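Local coordinates for uncharacterized protein (Borrelia turicatae, PDB 5VJ4) that is of unknown function but is a putative surface lipoprotein that may bind lipid, with expression that changes during the tick-mammal transmission cycle of relapsing fever spirochetes, at residues Lys265-Leu270 with Phe330-Thr334; Glu291-Ala295 with Phe352-Lys356; Ala298-Pro303 with Ala359-Arg363. One frame throughout, in Å; residues are numbered along the deposited sequence.

Overall arrangement
The modelled chain is mostly helical and has no strands, and three of its helices make the contacts. Helix 263-301 carries the first segment of each: 265-270 near its start, 291-295 further on, 298-303 at its end and running on into the loop. Helix 308-334 runs back and closes contact 1 with its last residues, across 59 intervening residues. Helix 345-365 then returns alongside helix 263-301 and closes contacts 2 and 3, each over a similar loop. Every pair of contacts crosses along the chain, because all first segments precede all second ones. Contacts 2 and 3 touch and form one continuous seam. Contact 1 is separate, its centre about 29 Å from that of contact 2.

Contact 1: residues Lys265-Leu270 with Phe330-Thr334; sequences KFNNVL and FKGFT
Val269 is the main bump of this contact. It points from helix 263-301 into a hollow formed by Phe330, Phe333 and Thr334 of helix 308-334. Its CB lies over one face of the Phe333 ring, 4.0 Å from the ring centroid, in a CH-pi contact. Its two methyls spread apart. CG1 reaches toward the Thr334 methyl, CG2, at 3.6 Å. CG2 of Val269 enters near the edge of the Phe330 ring, in its plane, although the modelled spacing there is doubtful.

Phe330 is the return bump. With CG beside the backbone N (chi1 -84°), its ring extends toward helix 263-301, where Phe266 meets it over one face and Val269 at its edge. The two phenyl rings are oblique, with planes at 42° and centroids 5.1 Å apart. The Leu270 methyl CD2 adds to the Phe330 edge, 4.0 Å from CE1. Thr334 CG2 also rests 3.8 Å from Lys265 O, at the margin of the hollow.

Helix 243-256 adds Ile249 and Ile252 against Phe266. Phe333 also packs on Tyr276 of the second subunit. The segment axes cross at 78°, so the helices meet over a compact patch. This is a near-perpendicular helix packing with an aromatic and aliphatic core, within an all-helical fold.

Contact 2: residues Glu291-Ala295 with Phe352-Lys356; sequences EHDEA and FIILK
His292 and Phe352 form the central pair, and two different parts of the histidine meet the same phenyl face. His292 CB sits over the middle of the Phe352 ring, 3.7 Å from its centroid, as a CH-pi contact. The imidazole then turns its edge toward that face, in an offset edge-to-face arrangement with the planes at 88°. CD2 of His292 leads, 3.4 Å from Phe352 CE1. The first torsion of His292 places CG opposite the backbone N (chi1 162°), which brings the imidazole edge up to the phenyl face. Asp293 helps to set its rotation from the ND1 side. His292 ND1 donates a nearly straight hydrogen bond of 2.9 Å to Asp293 OD1, which lies in the imidazole plane.

Glu291 runs obliquely across Ile353. Its chain bends at chi2, and OE1 comes 3.4 Å from Ile353 CG1. The same OE1 is 4.6 Å from Lys356 NZ. That is beyond a salt bridge, though the opposite charges probably attract. The Glu291 side chain is also about 5 Å from a bound sulfate, probably from the crystallisation liquor. Lys356 bends at its last two torsions and brings its CD and CE against Glu294 CB on helix 263-301. Its CD is 3.6 Å from that atom. Ala295 faces the partner helix, its CB near Phe352 O and the Leu355 methyl CD2.

The segment axes are nearly parallel, 18° apart, and come within 8.3 Å. Helix 308-334 covers one side of this pair: Leu315 packs on both His292 and Phe352, Lys319 on His292, and Arg314 on Leu355. The three helices thus share a common packing surface, and Val288, one turn earlier on helix 263-301, also touches Phe352.

Contact 3: residues Ala298-Pro303 with Ala359-Arg363; sequences AITTVP and AQAAR
Ala359 O is held within its own helix and covered from the other segment. It accepts a backbone bond from Arg363 N at 3.0 Å, and Val302 CG2 lies against it at 3.4 Å. The setting is a three-helix packing in an all-helical fold. Helices 263-301 and 345-365 run side by side here, and helix 308-334 supplies the third wall.

Small residues meet at Ala298 and Ala359. Their methyls touch, CB to CB 3.6 Å, with the CB bond of Ala298 turned well off the line between them. Ile299 points away from the partner segment, but its CG1 still brushes Ala359 CB at 4.1 Å. Its side chain also packs on Lys308, Leu311 and Gln312 of helix 308-334. Leu311 also touches Ala359, so both helices share that neighbour.

At Val302 the backbone becomes extended (psi 130°). The valine keeps its place in the seam all the same. With CG2 anti to the carbonyl carbon, that methyl faces Ala359 O and also reaches Ala362 CB at 4.1 Å, and so it bridges one turn of helix 345-365. Pro303 follows at the margin, with CD 4.3 Å from Arg363 CA. Val302 O has a weak hydrogen bond from Lys308 NZ, which links this end of the contact to the start of helix 308-334.

Arg363 forms the outer edge. Its CG lies anti to the backbone N (chi1 -177°), and the bend at chi2 carries the guanidinium to the Thr301 methyl. That methyl covers one face of the guanidinium, off toward its rim, with Thr301 CG2 3.4 Å from Arg363 CZ.

Contact 1: residues Lys265-Leu270 with Phe330-Thr334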
# COMPACT_ATOMS: atom_id res chain seq x y z
N LYS A 265 -13.90 -10.69 -6.65
CA LYS A 265 -13.36 -9.34 -6.80
C LYS A 265 -12.76 -8.86 -5.50
O LYS A 265 -11.63 -8.35 -5.46
CB LYS A 265 -14.43 -8.39 -7.26
CG LYS A 265 -14.54 -8.34 -8.77
CD LYS A 265 -15.70 -7.43 -9.14
CE LYS A 265 -16.24 -7.68 -10.54
NZ LYS A 265 -17.65 -7.20 -10.48
N PHE A 266 -13.51 -9.08 -4.42
CA PHE A 266 -13.10 -8.70 -3.08
C PHE A 266 -11.79 -9.37 -2.76
O PHE A 266 -10.83 -8.71 -2.35
CB PHE A 266 -14.17 -9.12 -2.08
CG PHE A 266 -13.77 -8.96 -0.66
CD1 PHE A 266 -13.74 -7.69 -0.06
CD2 PHE A 266 -13.47 -10.08 0.12
CE1 PHE A 266 -13.40 -7.54 1.29
CE2 PHE A 266 -13.12 -9.93 1.48
CZ PHE A 266 -13.09 -8.66 2.06
N ASN A 267 -11.72 -10.67 -2.99
CA ASN A 267 -10.48 -11.37 -2.76
C ASN A 267 -9.30 -10.91 -3.61
O ASN A 267 -8.16 -10.99 -3.14
CB ASN A 267 -10.67 -12.86 -2.82
CG ASN A 267 -11.39 -13.40 -1.60
OD1 ASN A 267 -11.87 -14.53 -1.60
ND2 ASN A 267 -11.45 -12.60 -0.54
N ASN A 268 -9.57 -10.42 -4.82
CA ASN A 268 -8.47 -9.97 -5.65
C ASN A 268 -7.78 -8.73 -5.11
O ASN A 268 -6.54 -8.64 -5.15
CB ASN A 268 -8.82 -9.80 -7.13
CG ASN A 268 -7.55 -9.48 -7.97
OD1 ASN A 268 -7.61 -8.86 -9.04
ND2 ASN A 268 -6.39 -9.88 -7.46
N VAL A 269 -8.55 -7.79 -4.59
CA VAL A 269 -7.89 -6.60 -4.01
C VAL A 269 -7.06 -6.98 -2.80
O VAL A 269 -5.94 -6.47 -2.64
CB VAL A 269 -8.80 -5.39 -3.74
CG1 VAL A 269 -9.44 -4.95 -5.02
CG2 VAL A 269 -9.92 -5.81 -2.90
N LEU A 270 -7.55 -7.92 -2.00
CA LEU A 270 -6.77 -8.38 -0.87
C LEU A 270 -5.43 -8.92 -1.34
O LEU A 270 -4.40 -8.56 -0.80
CB LEU A 270 -7.50 -9.44 -0.09
CG LEU A 270 -8.84 -9.11 0.55
CD1 LEU A 270 -9.20 -10.16 1.58
CD2 LEU A 270 -8.89 -7.75 1.21
N PHE A 330 -13.21 -0.41 -2.16
CA PHE A 330 -13.02 -1.67 -2.88
C PHE A 330 -13.43 -1.57 -4.34
O PHE A 330 -12.71 -2.04 -5.22
CB PHE A 330 -13.76 -2.79 -2.19
CG PHE A 330 -12.99 -3.40 -1.09
CD1 PHE A 330 -12.03 -4.33 -1.36
CD2 PHE A 330 -13.19 -3.00 0.22
CE1 PHE A 330 -11.26 -4.88 -0.35
CE2 PHE A 330 -12.45 -3.55 1.24
CZ PHE A 330 -11.48 -4.51 0.94
N LYS A 331 -14.59 -0.97 -4.59
CA LYS A 331 -15.08 -0.80 -5.95
C LYS A 331 -14.05 0.00 -6.77
O LYS A 331 -13.56 -0.45 -7.81
CB LYS A 331 -16.47 -0.15 -5.97
CG LYS A 331 -16.82 0.45 -7.33
CD LYS A 331 -18.28 0.81 -7.57
CE LYS A 331 -18.57 0.81 -9.06
NZ LYS A 331 -19.60 1.80 -9.48
N GLY A 332 -13.70 1.18 -6.27
CA GLY A 332 -12.73 2.00 -6.94
C GLY A 332 -11.43 1.26 -7.18
O GLY A 332 -10.71 1.55 -8.14
N PHE A 333 -11.13 0.29 -6.33
CA PHE A 333 -9.89 -0.43 -6.52
C PHE A 333 -10.02 -1.34 -7.73
O PHE A 333 -9.23 -1.22 -8.66
CB PHE A 333 -9.55 -1.22 -5.28
CG PHE A 333 -8.16 -1.76 -5.28
CD1 PHE A 333 -7.79 -2.80 -6.13
CD2 PHE A 333 -7.22 -1.25 -4.39
CE1 PHE A 333 -6.50 -3.31 -6.11
CE2 PHE A 333 -5.92 -1.75 -4.37
CZ PHE A 333 -5.56 -2.78 -5.23
N THR A 334 -11.01 -2.22 -7.75
CA THR A 334 -11.19 -3.11 -8.90
C THR A 334 -11.49 -2.32 -10.18
O THR A 334 -11.19 -2.79 -11.27
CB THR A 334 -12.28 -4.16 -8.69
OG1 THR A 334 -13.36 -3.52 -8.07
CG2 THR A 334 -11.79 -5.28 -7.77

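Contact 2: residues Glu291-Ala295 with Phe352-Lys356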
# COMPACT_ATOMS: atom_id res chain seq x y z
N GLU A 291 -15.41 1.01 18.99
CA GLU A 291 -15.85 2.31 19.46
C GLU A 291 -17.31 2.57 19.21
O GLU A 291 -17.98 3.16 20.04
CB GLU A 291 -15.01 3.47 18.91
CG GLU A 291 -13.64 3.54 19.56
CD GLU A 291 -13.69 3.34 21.06
OE1 GLU A 291 -14.59 3.94 21.70
OE2 GLU A 291 -12.84 2.58 21.60
N HIS A 292 -17.80 2.10 18.08
CA HIS A 292 -19.21 2.28 17.72
C HIS A 292 -20.08 1.57 18.76
O HIS A 292 -21.08 2.11 19.21
CB HIS A 292 -19.43 1.72 16.33
CG HIS A 292 -20.86 1.45 16.00
ND1 HIS A 292 -21.51 0.27 16.35
CD2 HIS A 292 -21.77 2.19 15.32
CE1 HIS A 292 -22.76 0.32 15.92
NE2 HIS A 292 -22.94 1.47 15.28
N ASP A 293 -19.69 0.37 19.16
CA ASP A 293 -20.46 -0.35 20.16
C ASP A 293 -20.48 0.36 21.48
O ASP A 293 -21.51 0.41 22.11
CB ASP A 293 -19.97 -1.77 20.31
CG ASP A 293 -20.10 -2.54 19.02
OD1 ASP A 293 -20.44 -1.92 17.97
OD2 ASP A 293 -19.88 -3.77 19.04
N GLU A 294 -19.35 0.93 21.89
CA GLU A 294 -19.31 1.73 23.11
C GLU A 294 -20.32 2.86 23.02
O GLU A 294 -21.06 3.10 23.97
CB GLU A 294 -17.92 2.29 23.37
CG GLU A 294 -16.82 1.28 23.60
CD GLU A 294 -17.05 0.37 24.79
OE1 GLU A 294 -17.83 0.73 25.69
OE2 GLU A 294 -16.41 -0.71 24.82
N ALA A 295 -20.35 3.52 21.86
CA ALA A 295 -21.27 4.64 21.63
C ALA A 295 -22.70 4.16 21.60
O ALA A 295 -23.61 4.90 21.97
CB ALA A 295 -20.90 5.41 20.35
N PHE A 352 -16.83 8.30 16.70
CA PHE A 352 -17.54 7.46 17.66
C PHE A 352 -17.16 7.72 19.10
O PHE A 352 -17.99 7.53 20.00
CB PHE A 352 -17.40 5.96 17.34
CG PHE A 352 -18.20 5.52 16.17
CD1 PHE A 352 -19.58 5.66 16.17
CD2 PHE A 352 -17.58 4.99 15.04
CE1 PHE A 352 -20.33 5.26 15.07
CE2 PHE A 352 -18.33 4.61 13.94
CZ PHE A 352 -19.70 4.73 13.96
N ILE A 353 -15.91 8.10 19.34
CA ILE A 353 -15.43 8.33 20.70
C ILE A 353 -16.07 9.61 21.23
O ILE A 353 -16.66 9.62 22.31
CB ILE A 353 -13.89 8.35 20.77
CG1 ILE A 353 -13.37 6.93 20.69
CG2 ILE A 353 -13.41 8.95 22.08
CD1 ILE A 353 -11.87 6.80 20.51
N ILE A 354 -15.97 10.68 20.43
CA ILE A 354 -16.66 11.92 20.73
C ILE A 354 -18.13 11.64 21.01
O ILE A 354 -18.65 12.04 22.05
CB ILE A 354 -16.48 12.94 19.60
CG1 ILE A 354 -15.05 13.51 19.64
CG2 ILE A 354 -17.54 14.02 19.64
CD1 ILE A 354 -14.52 13.94 18.28
N LEU A 355 -18.77 10.92 20.09
CA LEU A 355 -20.16 10.58 20.26
C LEU A 355 -20.43 9.85 21.58
O LEU A 355 -21.43 10.09 22.22
CB LEU A 355 -20.66 9.75 19.09
CG LEU A 355 -22.18 9.54 19.14
CD1 LEU A 355 -22.93 10.79 18.70
CD2 LEU A 355 -22.60 8.32 18.34
N LYS A 356 -19.54 8.96 21.99
CA LYS A 356 -19.72 8.28 23.27
C LYS A 356 -19.68 9.28 24.42
O LYS A 356 -20.52 9.22 25.31
CB LYS A 356 -18.69 7.16 23.49
CG LYS A 356 -18.74 6.64 24.93
CD LYS A 356 -17.99 5.36 25.23
CE LYS A 356 -16.51 5.38 24.88
NZ LYS A 356 -15.82 6.66 25.16

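Contact 3: residues Ala298-Pro303 with Ala359-Arg363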
# COMPACT_ATOMS: atom_id res chain seq x y z
N ALA A 298 -23.61 3.67 25.40
CA ALA A 298 -23.74 5.01 25.92
C ALA A 298 -25.05 5.71 25.48
O ALA A 298 -25.58 6.50 26.23
CB ALA A 298 -22.52 5.83 25.56
N ILE A 299 -25.56 5.42 24.28
CA ILE A 299 -26.83 6.04 23.87
C ILE A 299 -28.02 5.32 24.51
O ILE A 299 -29.01 5.96 24.84
CB ILE A 299 -26.98 6.19 22.34
CG1 ILE A 299 -25.86 7.07 21.77
CG2 ILE A 299 -28.29 6.88 22.00
CD1 ILE A 299 -25.99 7.38 20.29
N THR A 300 -27.92 4.01 24.70
CA THR A 300 -28.96 3.27 25.43
C THR A 300 -29.15 3.80 26.85
O THR A 300 -30.27 3.91 27.32
CB THR A 300 -28.65 1.76 25.45
OG1 THR A 300 -29.09 1.23 24.21
CG2 THR A 300 -29.33 1.00 26.64
N THR A 301 -28.03 4.11 27.48
CA THR A 301 -27.97 4.66 28.83
C THR A 301 -28.71 5.99 28.99
O THR A 301 -29.29 6.25 30.05
CB THR A 301 -26.50 4.73 29.27
OG1 THR A 301 -26.11 3.46 29.79
CG2 THR A 301 -26.24 5.77 30.30
N VAL A 302 -28.72 6.82 27.93
CA VAL A 302 -29.43 8.10 27.93
C VAL A 302 -30.92 7.85 28.16
O VAL A 302 -31.51 6.98 27.48
CB VAL A 302 -29.22 8.88 26.62
CG1 VAL A 302 -30.31 9.93 26.41
CG2 VAL A 302 -27.84 9.53 26.58
N PRO A 303 -31.54 8.59 29.11
CA PRO A 303 -32.95 8.42 29.35
C PRO A 303 -33.69 8.72 28.06
O PRO A 303 -33.39 9.72 27.35
CB PRO A 303 -33.24 9.48 30.40
CG PRO A 303 -32.27 10.56 30.10
CD PRO A 303 -31.02 9.76 29.85
N ALA A 359 -22.66 11.34 24.62
CA ALA A 359 -23.73 10.51 25.15
C ALA A 359 -23.69 10.48 26.68
O ALA A 359 -24.71 10.64 27.34
CB ALA A 359 -23.69 9.09 24.56
N GLN A 360 -22.51 10.28 27.24
CA GLN A 360 -22.37 10.13 28.68
C GLN A 360 -22.67 11.45 29.41
O GLN A 360 -23.46 11.46 30.36
CB GLN A 360 -21.00 9.54 29.01
CG GLN A 360 -20.79 8.14 28.44
CD GLN A 360 -19.41 7.52 28.69
OE1 GLN A 360 -18.37 8.19 28.67
NE2 GLN A 360 -19.40 6.22 28.89
N ALA A 361 -22.12 12.56 28.92
CA ALA A 361 -22.47 13.91 29.42
C ALA A 361 -23.98 14.16 29.36
O ALA A 361 -24.56 14.79 30.25
CB ALA A 361 -21.69 15.01 28.69
N ALA A 362 -24.63 13.65 28.32
CA ALA A 362 -26.07 13.78 28.23
C ALA A 362 -26.81 12.94 29.29
O ALA A 362 -27.82 13.41 29.81
CB ALA A 362 -26.55 13.45 26.83
N ARG A 363 -26.32 11.74 29.63
CA ARG A 363 -26.93 10.95 30.73
C ARG A 363 -26.93 11.75 32.03
O ARG A 363 -27.94 11.81 32.72
CB ARG A 363 -26.24 9.59 30.96
CG ARG A 363 -26.91 8.73 32.05
CD ARG A 363 -25.95 7.85 32.87
NE ARG A 363 -26.62 6.66 33.41
CZ ARG A 363 -26.03 5.48 33.68
NH1 ARG A 363 -24.73 5.32 33.46
NH2 ARG A 363 -26.75 4.46 34.16